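Local structure of versicolorin reductase (Brucella melitensis, 4NIM) at residues L194-M199 with V257-S262; F35-A40 with E61-K66; V44-S49 with V70-E75; R143-I148 with R186-V191. The protein is a short-chain dehydrogenase/reductase that probably carries out NAD(P)(H)-dependent oxidation or reduction of an as yet unassigned substrate on a Rossmann-type fold. One frame throughout, in Å; residues are numbered along the deposited sequence.

Interactions 1, 3 and 4 each pair neighbouring parallel strands of one seven-stranded sheet, whereas interaction 2 joins the C-terminal ends of two helices with no hydrogen bond between the two segments. Interaction 3 lies at one outer strand and interaction 1 at the other, on opposite sides of the chain's centre, about 24 Å apart between centres. Interactions 1 and 4 share strand 190-196, meeting different neighbours near its two ends. All four are partly buried: apolar residues line the inner parts, while charged groups gather where the strands begin in 143-148/186-191 and end in 44-49/70-75. Interaction 2 crosses interaction 3 along the chain, both belonging to the same first half of the fold.

Interaction 1. Residues L194-M199 with V257-S262; sequences LNIGWM and VNFDQS
Leu-194, Asn-195 and Ile-196 run beside Val-257, Asn-258 and Phe-259 as parallel strands, their short axes 27° apart. Three backbone hydrogen bonds zip them together: Asn-195 N to Val-257 O (2.7 Å), Phe-259 N to Asn-195 O (2.8 Å) and Gly-197 N to Phe-259 O (3.2 Å), the first almost straight. CA-H...O contacts from Leu-194 and Ile-196 add to the grip on the carbonyls of Val-257 and Phe-259.

The apolar contacts gather on the face that carries Leu-194, Ile-196, Val-257 and Phe-259. Leu-194 has CG anti to its backbone N (chi1 -172°), and chi2 of 71° then sets CD1 3.9 Å from Val-257 CG1 and 3.8 Å from Phe-259 CB. The leucine also packs on Val-237 and Ile-241 of helix 234-245, which covers this side, whereas Ile-196 leads off toward Leu-27 of helix 26-37.

Polar groups take over on the other face and beyond the strand ends. Asn-195 CB lies 3.9 Å from Asn-258 ND2, but its amide is bonded outside the pair: OD1 accepts from Ser-193 OG, and ND2 donates to Asp-174 OD2 and Ser-153 O. Past the strands, Asp-260 OD1 lies 3.4 Å from Gly-197 CA and receives a hydrogen bond from a water that in turn accepts from Trp-198 N, while Asp-260 OD2 accepts from Ser-262 OG at 2.6 Å.

Backbone bonding thus gives way to carboxylate and water where the strands end: one oxygen of Asp-260 reaches the 197-198 loop through the water and the other ties back its own loop, coupling the loops after the last strand pair at this edge of the sheet.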
loop_
_atom_site.group_PDB
_atom_site.type_symbol
_atom_site.label_atom_id
_atom_site.label_comp_id
_atom_site.label_asym_id
_atom_site.label_seq_id
_atom_site.Cartn_x
_atom_site.Cartn_y
_atom_site.Cartn_z
ATOM N N LEU A 194 1.463 3.691 -6.593
ATOM C CA LEU A 194 0.684 4.900 -6.642
ATOM C C LEU A 194 1.305 5.864 -5.649
ATOM O O LEU A 194 1.356 5.571 -4.446
ATOM C CB LEU A 194 -0.795 4.625 -6.312
ATOM C CG LEU A 194 -1.692 5.842 -6.538
ATOM C CD1 LEU A 194 -1.859 6.128 -8.023
ATOM C CD2 LEU A 194 -3.059 5.603 -5.882
ATOM N N ASN A 195 1.803 6.996 -6.148
ATOM C CA ASN A 195 2.624 7.870 -5.318
ATOM C C ASN A 195 1.788 9.079 -4.937
ATOM O O ASN A 195 1.633 10.015 -5.723
ATOM C CB ASN A 195 3.927 8.291 -5.994
ATOM C CG ASN A 195 4.913 7.147 -6.113
ATOM O OD1 ASN A 195 4.572 6.090 -6.652
ATOM N ND2 ASN A 195 6.148 7.373 -5.661
ATOM N N ILE A 196 1.298 9.062 -3.714
ATOM C CA ILE A 196 0.257 9.997 -3.305
ATOM C C ILE A 196 0.766 11.186 -2.540
ATOM O O ILE A 196 1.854 11.186 -1.919
ATOM C CB ILE A 196 -0.879 9.299 -2.495
ATOM C CG1 ILE A 196 -0.364 8.691 -1.184
ATOM C CG2 ILE A 196 -1.571 8.256 -3.336
ATOM C CD1 ILE A 196 -1.490 8.270 -0.255
ATOM N N GLY A 197 -0.001 12.261 -2.670
ATOM C CA GLY A 197 0.146 13.449 -1.837
ATOM C C GLY A 197 -0.378 13.214 -0.431
ATOM O O GLY A 197 -0.592 12.081 -0.019
ATOM N N TRP A 198 -0.602 14.293 0.291
ATOM C CA TRP A 198 -1.024 14.184 1.686
ATOM C C TRP A 198 -2.537 13.899 1.762
ATOM O O TRP A 198 -3.338 14.472 1.014
ATOM C CB TRP A 198 -0.697 15.457 2.433
ATOM C CG TRP A 198 0.755 15.718 2.562
ATOM C CD1 TRP A 198 1.413 16.840 2.187
ATOM C CD2 TRP A 198 1.741 14.833 3.121
ATOM N NE1 TRP A 198 2.766 16.732 2.483
ATOM C CE2 TRP A 198 2.995 15.500 3.045
ATOM C CE3 TRP A 198 1.694 13.544 3.667
ATOM C CZ2 TRP A 198 4.182 14.920 3.497
ATOM C CZ3 TRP A 198 2.893 12.959 4.109
ATOM C CH2 TRP A 198 4.113 13.645 4.014
ATOM N N MET A 199 -2.914 13.019 2.669
ATOM C CA MET A 199 -4.326 12.667 2.767
ATOM C C MET A 199 -5.113 13.247 3.906
ATOM O O MET A 199 -4.582 13.498 4.985
ATOM C CB MET A 199 -4.466 11.183 2.789
ATOM C CG MET A 199 -4.128 10.654 1.398
ATOM S SD MET A 199 -4.929 9.082 1.275
ATOM C CE MET A 199 -3.982 8.316 2.588
ATOM N N VAL A 257 3.127 5.793 -10.532
ATOM C CA VAL A 257 2.056 6.667 -10.946
ATOM C C VAL A 257 1.867 7.767 -9.888
ATOM O O VAL A 257 1.374 7.524 -8.762
ATOM C CB VAL A 257 0.765 5.853 -11.097
ATOM C CG1 VAL A 257 -0.378 6.710 -11.596
ATOM C CG2 VAL A 257 1.017 4.626 -12.003
ATOM N N ASN A 258 2.230 8.967 -10.246
ATOM C CA ASN A 258 2.098 10.116 -9.338
ATOM C C ASN A 258 0.651 10.523 -9.232
ATOM O O ASN A 258 -0.021 10.710 -10.238
ATOM C CB ASN A 258 2.909 11.279 -9.819
ATOM C CG ASN A 258 4.385 10.987 -9.831
ATOM O OD1 ASN A 258 4.975 10.659 -10.882
ATOM N ND2 ASN A 258 4.964 10.971 -8.684
ATOM N N PHE A 259 0.198 10.734 -8.016
ATOM C CA PHE A 259 -1.186 11.061 -7.752
ATOM C C PHE A 259 -1.246 12.202 -6.773
ATOM O O PHE A 259 -1.276 11.983 -5.580
ATOM C CB PHE A 259 -1.925 9.856 -7.212
ATOM C CG PHE A 259 -3.420 10.005 -7.228
ATOM C CD1 PHE A 259 -4.078 10.628 -6.172
ATOM C CD2 PHE A 259 -4.164 9.576 -8.305
ATOM C CE1 PHE A 259 -5.471 10.797 -6.171
ATOM C CE2 PHE A 259 -5.564 9.714 -8.315
ATOM C CZ PHE A 259 -6.204 10.365 -7.265
ATOM N N ASP A 260 -1.361 13.417 -7.281
ATOM C CA ASP A 260 -1.285 14.622 -6.428
ATOM C C ASP A 260 -1.484 15.851 -7.299
ATOM O O ASP A 260 -1.277 15.777 -8.524
ATOM C CB ASP A 260 0.130 14.748 -5.735
ATOM C CG ASP A 260 0.150 15.794 -4.619
ATOM O OD1 ASP A 260 -0.868 15.944 -3.924
ATOM O OD2 ASP A 260 1.176 16.492 -4.440
ATOM N N GLN A 261 -1.840 16.966 -6.665
ATOM C CA GLN A 261 -1.856 18.262 -7.332
ATOM C C GLN A 261 -0.450 18.961 -7.262
ATOM O O GLN A 261 -0.301 20.093 -6.850
ATOM C CB GLN A 261 -2.964 19.126 -6.798
ATOM C CG GLN A 261 -4.309 18.536 -7.232
ATOM C CD GLN A 261 -5.498 19.375 -6.882
ATOM O OE1 GLN A 261 -5.564 19.895 -5.761
ATOM N NE2 GLN A 261 -6.482 19.494 -7.829
ATOM N N SER A 262 0.527 18.241 -7.723
ATOM C CA SER A 262 1.911 18.714 -7.858
ATOM C C SER A 262 2.567 17.791 -8.885
ATOM O O SER A 262 2.012 16.728 -9.220
ATOM C CB SER A 262 2.634 18.680 -6.538
ATOM O OG SER A 262 3.000 17.345 -6.115
HETATM O O HOH W 1 -0.472 16.622 -1.186
#

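Interaction 2. Residues F35-A40 with E61-K66; sequences FAERGA and EELGAK
The methyl of Ala-36 sits against both Leu-63 and Ala-65, with its CB 3.8 Å from Leu-63 CB and 3.9 Å from Ala-65 CB. All three side chains set out toward the opposing segment, and the short alanines let the backbones come near: the CA atoms of Ala-36 and Ala-65 are 5.3 Å apart. No hydrogen bond crosses the contact.

Leu-63 has CG anti to its carbonyl carbon (chi1 -69°). Its CD1 lies 4.1 Å from Glu-37 CG. The glutamate also has CG anti to the carbonyl carbon, and its chain is extended beyond that point. Its aliphatic part crosses the leucine's branched end at a slant, on the exposed flank of the contact. On the buried flank, Ala-65 CB comes within 3.6 Å of Ala-40 O, so that a methyl covers a backbone carbonyl; Ala-36 and Ala-65 both rest on Leu-43 of strand 42-47 beneath them.

Each helix closes with a Schellman motif. In the first, Gly-39 takes a positive phi of 95°; Ala-40 N bonds to Phe-35 O at 3.0 Å and Gly-39 N to Ala-36 O at 2.9 Å. Gly-64, with phi 114°, fills the matching place after helix 50-63. In both cases the turn leads the chain down toward the sheet, into strands 42-47 and 66-71.

In this protein the two Schellman glycines thus end helices 26-37 and 50-63, which are neighbouring crossover helices on one face of the parallel sheet of a Rossmann-type fold.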
loop_
_atom_site.group_PDB
_atom_site.type_symbol
_atom_site.label_atom_id
_atom_site.label_comp_id
_atom_site.label_asym_id
_atom_site.label_seq_id
_atom_site.Cartn_x
_atom_site.Cartn_y
_atom_site.Cartn_z
ATOM N N PHE A 35 -13.429 -2.142 -2.693
ATOM C CA PHE A 35 -13.218 -3.494 -3.217
ATOM C C PHE A 35 -14.468 -4.340 -2.972
ATOM O O PHE A 35 -14.897 -5.050 -3.852
ATOM C CB PHE A 35 -12.014 -4.163 -2.599
ATOM C CG PHE A 35 -10.707 -3.803 -3.265
ATOM C CD1 PHE A 35 -10.568 -2.617 -3.988
ATOM C CD2 PHE A 35 -9.628 -4.654 -3.181
ATOM C CE1 PHE A 35 -9.376 -2.318 -4.622
ATOM C CE2 PHE A 35 -8.413 -4.332 -3.800
ATOM C CZ PHE A 35 -8.293 -3.170 -4.516
ATOM N N ALA A 36 -15.026 -4.256 -1.776
ATOM C CA ALA A 36 -16.285 -4.961 -1.456
ATOM C C ALA A 36 -17.451 -4.476 -2.326
ATOM O O ALA A 36 -18.246 -5.289 -2.886
ATOM C CB ALA A 36 -16.597 -4.787 0.025
ATOM N N GLU A 37 -17.561 -3.159 -2.459
ATOM C CA GLU A 37 -18.592 -2.554 -3.315
ATOM C C GLU A 37 -18.471 -3.048 -4.752
ATOM O O GLU A 37 -19.468 -3.171 -5.450
ATOM C CB GLU A 37 -18.543 -1.022 -3.252
ATOM C CG GLU A 37 -18.951 -0.461 -1.886
ATOM C CD GLU A 37 -18.756 1.063 -1.740
ATOM O OE1 GLU A 37 -17.861 1.651 -2.396
ATOM O OE2 GLU A 37 -19.507 1.693 -0.960
ATOM N N ARG A 38 -17.257 -3.356 -5.189
ATOM C CA ARG A 38 -17.047 -3.871 -6.539
ATOM C C ARG A 38 -16.950 -5.377 -6.631
ATOM O O ARG A 38 -16.463 -5.897 -7.640
ATOM C CB ARG A 38 -15.818 -3.228 -7.161
ATOM C CG ARG A 38 -16.041 -1.750 -7.413
ATOM C CD ARG A 38 -14.842 -1.110 -8.092
ATOM N NE ARG A 38 -15.032 0.332 -8.219
ATOM C CZ ARG A 38 -14.228 1.142 -8.904
ATOM N NH1 ARG A 38 -13.186 0.648 -9.553
ATOM N NH2 ARG A 38 -14.486 2.441 -8.952
ATOM N N GLY A 39 -17.431 -6.076 -5.600
ATOM C CA GLY A 39 -17.680 -7.514 -5.699
ATOM C C GLY A 39 -16.568 -8.399 -5.204
ATOM O O GLY A 39 -16.536 -9.593 -5.512
ATOM N N ALA A 40 -15.609 -7.847 -4.469
ATOM C CA ALA A 40 -14.555 -8.715 -3.970
ATOM C C ALA A 40 -15.184 -9.848 -3.176
ATOM O O ALA A 40 -16.055 -9.626 -2.351
ATOM C CB ALA A 40 -13.571 -7.941 -3.120
ATOM N N GLU A 61 -18.594 -7.152 5.512
ATOM C CA GLU A 61 -19.553 -8.238 5.333
ATOM C C GLU A 61 -20.907 -7.686 4.878
ATOM O O GLU A 61 -21.524 -8.264 4.002
ATOM C CB GLU A 61 -19.675 -9.087 6.611
ATOM C CG GLU A 61 -18.369 -9.801 7.001
ATOM C CD GLU A 61 -18.296 -11.261 6.561
ATOM O OE1 GLU A 61 -19.305 -11.760 6.002
ATOM O OE2 GLU A 61 -17.242 -11.916 6.757
ATOM N N GLU A 62 -21.354 -6.556 5.430
ATOM C CA GLU A 62 -22.654 -6.006 5.031
ATOM C C GLU A 62 -22.603 -5.518 3.570
ATOM O O GLU A 62 -23.638 -5.429 2.933
ATOM C CB GLU A 62 -23.130 -4.884 5.979
ATOM N N LEU A 63 -21.404 -5.204 3.044
ATOM C CA LEU A 63 -21.246 -4.830 1.628
ATOM C C LEU A 63 -21.133 -6.039 0.714
ATOM O O LEU A 63 -21.121 -5.896 -0.509
ATOM C CB LEU A 63 -19.994 -3.944 1.439
ATOM C CG LEU A 63 -20.105 -2.549 2.056
ATOM C CD1 LEU A 63 -18.757 -1.838 1.995
ATOM C CD2 LEU A 63 -21.206 -1.724 1.383
ATOM N N GLY A 64 -20.994 -7.233 1.284
ATOM C CA GLY A 64 -20.946 -8.458 0.494
ATOM C C GLY A 64 -19.666 -9.255 0.457
ATOM O O GLY A 64 -19.619 -10.289 -0.203
ATOM N N ALA A 65 -18.608 -8.792 1.130
ATOM C CA ALA A 65 -17.333 -9.510 1.123
ATOM C C ALA A 65 -17.174 -10.323 2.399
ATOM O O ALA A 65 -17.532 -9.835 3.466
ATOM C CB ALA A 65 -16.198 -8.497 1.037
ATOM N N LYS A 66 -16.640 -11.529 2.322
ATOM C CA LYS A 66 -16.168 -12.219 3.550
ATOM C C LYS A 66 -14.918 -11.483 3.963
ATOM O O LYS A 66 -14.111 -11.143 3.119
ATOM C CB LYS A 66 -15.835 -13.705 3.318
#

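Interaction 3. Residues V44-S49 with V70-E75; sequences VICGRS and VQVDLE
Arg-48, Val-70 and Val-72 bury the most surface where strands 42-47 and 66-71 lie side by side, the two parallel strands of a beta-alpha-beta crossover in the Rossmann-type fold. Val-70 pairs with Cys-46 and bonds through both its backbone groups: its N donates to Ile-45 O at 2.8 Å, in the carbonyl plane, and its O accepts from Gly-47 N at 3.3 Å. Its CG2 meets Val-44 CG1 at 3.7 Å, the two valines slanting across one another, while its CB faces Cys-46 CB.

Val-72 continues the pairing past the strand end. Its N bonds to Gly-47 O at 2.8 Å, approaching from above the carbonyl plane, 41° out of it. Val-72 CG2, placed between the backbone N and the carbonyl carbon, lies 3.9 Å from Cys-46 CB. Ile-83 of helix 77-91 touches both Cys-46 and Val-72, closing over this apolar patch.

Arg-48 leaves its CA away from the neighbouring segment, yet a bend at chi3 (59°) helps bring its end back. On the way CG passes 3.6 Å from Val-72 O; at the tip NH1 forms a long salt bridge with Asp-73 OD1 at 3.6 Å, the oxygen near the guanidinium plane at its edge. The two side chains lie alongside, their charged planes 68° apart. Asp-73 OD1 also accepts from Glu-75 N in an Asx turn, which helps hold OD1 near the arginine. The arginine's own carbonyl is gripped too: Gln-71, extended beyond CG, sends NE2 to Arg-48 O at 2.9 Å, the acceptor lying in the amide plane.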
loop_
_atom_site.group_PDB
_atom_site.type_symbol
_atom_site.label_atom_id
_atom_site.label_comp_id
_atom_site.label_asym_id
_atom_site.label_seq_id
_atom_site.Cartn_x
_atom_site.Cartn_y
_atom_site.Cartn_z
ATOM N N VAL A 44 -8.816 -9.497 3.403
ATOM C CA VAL A 44 -8.103 -9.618 4.646
ATOM C C VAL A 44 -7.657 -8.230 4.954
ATOM O O VAL A 44 -6.935 -7.603 4.140
ATOM C CB VAL A 44 -6.878 -10.548 4.538
ATOM C CG1 VAL A 44 -6.169 -10.662 5.872
ATOM C CG2 VAL A 44 -7.331 -11.932 4.098
ATOM N N ILE A 45 -8.108 -7.737 6.093
ATOM C CA ILE A 45 -7.730 -6.422 6.574
ATOM C C ILE A 45 -6.948 -6.530 7.872
ATOM O O ILE A 45 -6.955 -7.572 8.549
ATOM C CB ILE A 45 -8.950 -5.487 6.768
ATOM C CG1 ILE A 45 -10.029 -6.147 7.635
ATOM C CG2 ILE A 45 -9.510 -5.088 5.404
ATOM C CD1 ILE A 45 -10.929 -5.150 8.298
ATOM N N CYS A 46 -6.258 -5.457 8.236
ATOM C CA CYS A 46 -5.335 -5.555 9.363
ATOM C C CYS A 46 -4.898 -4.224 9.934
ATOM O O CYS A 46 -5.007 -3.178 9.285
ATOM C CB CYS A 46 -4.080 -6.352 8.984
ATOM S SG CYS A 46 -3.124 -5.620 7.619
ATOM N N GLY A 47 -4.426 -4.287 11.173
ATOM C CA GLY A 47 -4.047 -3.108 11.918
ATOM C C GLY A 47 -3.888 -3.387 13.403
ATOM O O GLY A 47 -3.913 -4.526 13.842
ATOM N N ARG A 48 -3.697 -2.324 14.167
ATOM C CA ARG A 48 -3.404 -2.434 15.573
ATOM C C ARG A 48 -4.669 -2.545 16.426
ATOM O O ARG A 48 -4.691 -3.296 17.384
ATOM C CB ARG A 48 -2.571 -1.235 16.010
ATOM C CG ARG A 48 -1.278 -1.087 15.200
ATOM C CD ARG A 48 -0.422 0.047 15.736
ATOM N NE ARG A 48 -0.101 -0.216 17.136
ATOM C CZ ARG A 48 1.014 -0.800 17.582
ATOM N NH1 ARG A 48 1.988 -1.179 16.751
ATOM N NH2 ARG A 48 1.158 -0.986 18.890
ATOM N N SER A 49 -5.710 -1.794 16.090
ATOM C CA SER A 49 -6.895 -1.749 16.936
ATOM C C SER A 49 -7.824 -2.945 16.679
ATOM O O SER A 49 -8.365 -3.101 15.610
ATOM C CB SER A 49 -7.649 -0.438 16.725
ATOM O OG SER A 49 -8.962 -0.527 17.262
ATOM N N VAL A 70 -6.896 -9.155 10.880
ATOM C CA VAL A 70 -5.694 -9.665 11.548
ATOM C C VAL A 70 -5.079 -8.535 12.377
ATOM O O VAL A 70 -4.807 -7.473 11.850
ATOM C CB VAL A 70 -4.656 -10.202 10.525
ATOM C CG1 VAL A 70 -3.614 -11.078 11.206
ATOM C CG2 VAL A 70 -5.352 -11.046 9.456
ATOM N N GLN A 71 -4.956 -8.733 13.691
ATOM C CA GLN A 71 -4.384 -7.724 14.540
ATOM C C GLN A 71 -2.846 -7.834 14.403
ATOM O O GLN A 71 -2.258 -8.888 14.649
ATOM C CB GLN A 71 -4.814 -7.927 15.981
ATOM C CG GLN A 71 -4.474 -6.710 16.824
ATOM C CD GLN A 71 -4.827 -6.854 18.285
ATOM O OE1 GLN A 71 -4.859 -7.947 18.830
ATOM N NE2 GLN A 71 -5.103 -5.737 18.927
ATOM N N VAL A 72 -2.196 -6.765 13.967
ATOM C CA VAL A 72 -0.754 -6.817 13.719
ATOM C C VAL A 72 0.026 -5.597 14.182
ATOM O O VAL A 72 -0.520 -4.515 14.362
ATOM C CB VAL A 72 -0.459 -6.967 12.206
ATOM C CG1 VAL A 72 -0.971 -8.300 11.673
ATOM C CG2 VAL A 72 -1.031 -5.784 11.417
ATOM N N ASP A 73 1.323 -5.791 14.319
ATOM C CA ASP A 73 2.303 -4.714 14.361
ATOM C C ASP A 73 3.182 -4.939 13.122
ATOM O O ASP A 73 3.929 -5.923 13.063
ATOM C CB ASP A 73 3.125 -4.841 15.646
ATOM C CG ASP A 73 4.298 -3.869 15.699
ATOM O OD1 ASP A 73 4.433 -2.970 14.838
ATOM O OD2 ASP A 73 5.084 -4.047 16.640
ATOM N N LEU A 74 3.040 -4.089 12.110
ATOM C CA LEU A 74 3.758 -4.317 10.854
ATOM C C LEU A 74 5.284 -4.204 10.992
ATOM O O LEU A 74 6.025 -4.638 10.100
ATOM C CB LEU A 74 3.261 -3.379 9.744
ATOM C CG LEU A 74 1.879 -3.616 9.190
ATOM C CD1 LEU A 74 1.561 -2.531 8.158
ATOM C CD2 LEU A 74 1.763 -5.013 8.588
ATOM N N GLU A 75 5.750 -3.704 12.122
ATOM C CA GLU A 75 7.237 -3.687 12.386
ATOM C C GLU A 75 7.754 -5.082 12.616
ATOM O O GLU A 75 8.949 -5.339 12.529
ATOM C CB GLU A 75 7.572 -2.836 13.595
ATOM C CG GLU A 75 7.209 -1.382 13.390
ATOM C CD GLU A 75 7.496 -0.532 14.620
ATOM O OE1 GLU A 75 8.541 -0.757 15.301
ATOM O OE2 GLU A 75 6.668 0.364 14.892
#

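Interaction 4. Residues R143-I148 with R186-V191; sequences RVEGAI and RNRIRV
The N-terminal ends of the two strands of a parallel beta-alpha-beta unit meet here, strands 147-153 and 190-196 being joined through helix 164-183: Ala-147 pairs with Arg-190 and Ile-148 with Val-191. Arg-190 N donates to Gly-146 O at 2.9 Å, and Arg-190 O accepts from Ile-148 N at 2.8 Å, so that one residue holds the opposing strand by both its backbone groups.

Ile-148 and Val-191 lie side by side and point the same way, Ile-148 CB and Val-191 CG1 being 4.0 Å apart. Phe-139 of helix 114-142 packs on Ile-148 and on Ile-189, whose CG2 rests 3.8 Å from Gly-146 O.

Ahead of the strands the contact turns ionic. Glu-145, extended beyond CG, crosses Arg-188 at a slant and sets OE2 over one face of the guanidinium, 2.7 Å from NH1 of Arg-188. The oxygen is well out of that plane and the two charged planes stand 59° apart; this is a salt bridge of charge alone, with no N-H aimed at the carboxylate.

Waters fill in between the loops. One donates to both Val-144 O and Asn-187 O, each at 2.8 Å, and another accepts from Arg-190 NE at 2.9 Å, in the guanidinium plane. Arg-190 NH1 turns elsewhere, to Met-252 O.

A backbone-bonded parallel pair thus carries the Ile-148/Val-191 contact on one face, and the charged, water-bridged loops lie at the N-terminal ends of neighbouring strands in the Rossmann-type sheet.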
loop_
_atom_site.group_PDB
_atom_site.type_symbol
_atom_site.label_atom_id
_atom_site.label_comp_id
_atom_site.label_asym_id
_atom_site.label_seq_id
_atom_site.Cartn_x
_atom_site.Cartn_y
_atom_site.Cartn_z
ATOM N N ARG A 143 -0.705 -20.427 -9.598
ATOM C CA ARG A 143 -0.662 -19.978 -11.004
ATOM C C ARG A 143 -1.567 -18.802 -11.199
ATOM O O ARG A 143 -2.362 -18.771 -12.152
ATOM C CB ARG A 143 -1.080 -21.129 -11.969
ATOM N N VAL A 144 -1.515 -17.870 -10.266
ATOM C CA VAL A 144 -2.377 -16.666 -10.287
ATOM C C VAL A 144 -1.647 -15.500 -10.937
ATOM O O VAL A 144 -0.491 -15.222 -10.599
ATOM C CB VAL A 144 -2.731 -16.250 -8.845
ATOM C CG1 VAL A 144 -3.661 -15.037 -8.782
ATOM C CG2 VAL A 144 -3.375 -17.416 -8.116
ATOM N N GLU A 145 -2.323 -14.785 -11.835
ATOM C CA GLU A 145 -1.763 -13.545 -12.383
ATOM C C GLU A 145 -2.033 -12.465 -11.363
ATOM O O GLU A 145 -2.886 -11.602 -11.558
ATOM C CB GLU A 145 -2.368 -13.215 -13.751
ATOM C CG GLU A 145 -2.113 -14.309 -14.765
ATOM C CD GLU A 145 -2.415 -13.926 -16.221
ATOM O OE1 GLU A 145 -2.722 -12.767 -16.533
ATOM O OE2 GLU A 145 -2.260 -14.800 -17.072
ATOM N N GLY A 146 -1.258 -12.481 -10.276
ATOM C CA GLY A 146 -1.482 -11.589 -9.153
ATOM C C GLY A 146 -1.259 -10.131 -9.486
ATOM O O GLY A 146 -0.639 -9.803 -10.485
ATOM N N ALA A 147 -1.806 -9.255 -8.659
ATOM C CA ALA A 147 -1.611 -7.815 -8.809
ATOM C C ALA A 147 -1.295 -7.268 -7.434
ATOM O O ALA A 147 -1.943 -7.628 -6.448
ATOM C CB ALA A 147 -2.822 -7.133 -9.420
ATOM N N ILE A 148 -0.184 -6.538 -7.367
ATOM C CA ILE A 148 0.269 -5.834 -6.182
ATOM C C ILE A 148 0.255 -4.307 -6.440
ATOM O O ILE A 148 0.685 -3.837 -7.515
ATOM C CB ILE A 148 1.686 -6.286 -5.833
ATOM C CG1 ILE A 148 1.699 -7.822 -5.628
ATOM C CG2 ILE A 148 2.191 -5.565 -4.615
ATOM C CD1 ILE A 148 3.057 -8.378 -5.295
ATOM N N ARG A 186 7.573 -12.554 -16.387
ATOM C CA ARG A 186 7.077 -13.726 -17.078
ATOM C C ARG A 186 6.029 -14.499 -16.286
ATOM O O ARG A 186 5.343 -15.290 -16.857
ATOM C CB ARG A 186 8.205 -14.670 -17.471
ATOM C CG ARG A 186 9.087 -14.069 -18.557
ATOM C CD ARG A 186 9.869 -15.164 -19.259
ATOM N NE ARG A 186 10.518 -14.633 -20.456
ATOM C CZ ARG A 186 10.066 -14.738 -21.695
ATOM N NH1 ARG A 186 8.941 -15.394 -21.977
ATOM N NH2 ARG A 186 10.786 -14.183 -22.667
ATOM N N ASN A 187 5.926 -14.264 -14.977
ATOM C CA ASN A 187 4.839 -14.804 -14.179
ATOM C C ASN A 187 3.505 -14.113 -14.426
ATOM O O ASN A 187 2.469 -14.649 -14.016
ATOM C CB ASN A 187 5.130 -14.700 -12.694
ATOM C CG ASN A 187 6.427 -15.318 -12.322
ATOM O OD1 ASN A 187 7.490 -14.741 -12.581
ATOM N ND2 ASN A 187 6.377 -16.501 -11.686
ATOM N N ARG A 188 3.525 -12.946 -15.070
ATOM C CA ARG A 188 2.323 -12.135 -15.237
ATOM C C ARG A 188 1.768 -11.708 -13.878
ATOM O O ARG A 188 0.543 -11.576 -13.690
ATOM C CB ARG A 188 1.278 -12.860 -16.114
ATOM C CG ARG A 188 1.777 -13.049 -17.538
ATOM C CD ARG A 188 0.695 -13.584 -18.480
ATOM N NE ARG A 188 0.785 -15.035 -18.610
ATOM C CZ ARG A 188 -0.161 -15.822 -19.114
ATOM N NH1 ARG A 188 -1.305 -15.320 -19.580
ATOM N NH2 ARG A 188 0.046 -17.136 -19.164
ATOM N N ILE A 189 2.696 -11.517 -12.932
ATOM C CA ILE A 189 2.386 -10.900 -11.668
ATOM C C ILE A 189 2.753 -9.433 -11.808
ATOM O O ILE A 189 3.932 -9.108 -12.123
ATOM C CB ILE A 189 3.151 -11.523 -10.485
ATOM C CG1 ILE A 189 2.778 -12.980 -10.319
ATOM C CG2 ILE A 189 2.856 -10.708 -9.217
ATOM C CD1 ILE A 189 3.741 -13.810 -9.465
ATOM N N ARG A 190 1.784 -8.542 -11.549
ATOM C CA ARG A 190 1.969 -7.127 -11.869
ATOM C C ARG A 190 2.158 -6.384 -10.570
ATOM O O ARG A 190 1.503 -6.730 -9.589
ATOM C CB ARG A 190 0.778 -6.568 -12.623
ATOM C CG ARG A 190 0.587 -7.303 -13.921
ATOM C CD ARG A 190 -0.534 -6.709 -14.740
ATOM N NE ARG A 190 -1.791 -6.646 -14.013
ATOM C CZ ARG A 190 -2.384 -5.529 -13.572
ATOM N NH1 ARG A 190 -1.855 -4.319 -13.767
ATOM N NH2 ARG A 190 -3.586 -5.620 -13.000
ATOM N N VAL A 191 3.140 -5.495 -10.541
ATOM C CA VAL A 191 3.464 -4.691 -9.349
ATOM C C VAL A 191 3.622 -3.220 -9.744
ATOM O O VAL A 191 4.541 -2.859 -10.482
ATOM C CB VAL A 191 4.754 -5.167 -8.678
ATOM C CG1 VAL A 191 4.912 -4.508 -7.304
ATOM C CG2 VAL A 191 4.776 -6.704 -8.559
HETATM O O HOH W 2 1.651 -16.367 -11.991
HETATM O O HOH W 3 -2.521 -9.337 -13.132
HETATM O O HOH W 4 -1.488 -10.181 -15.406
#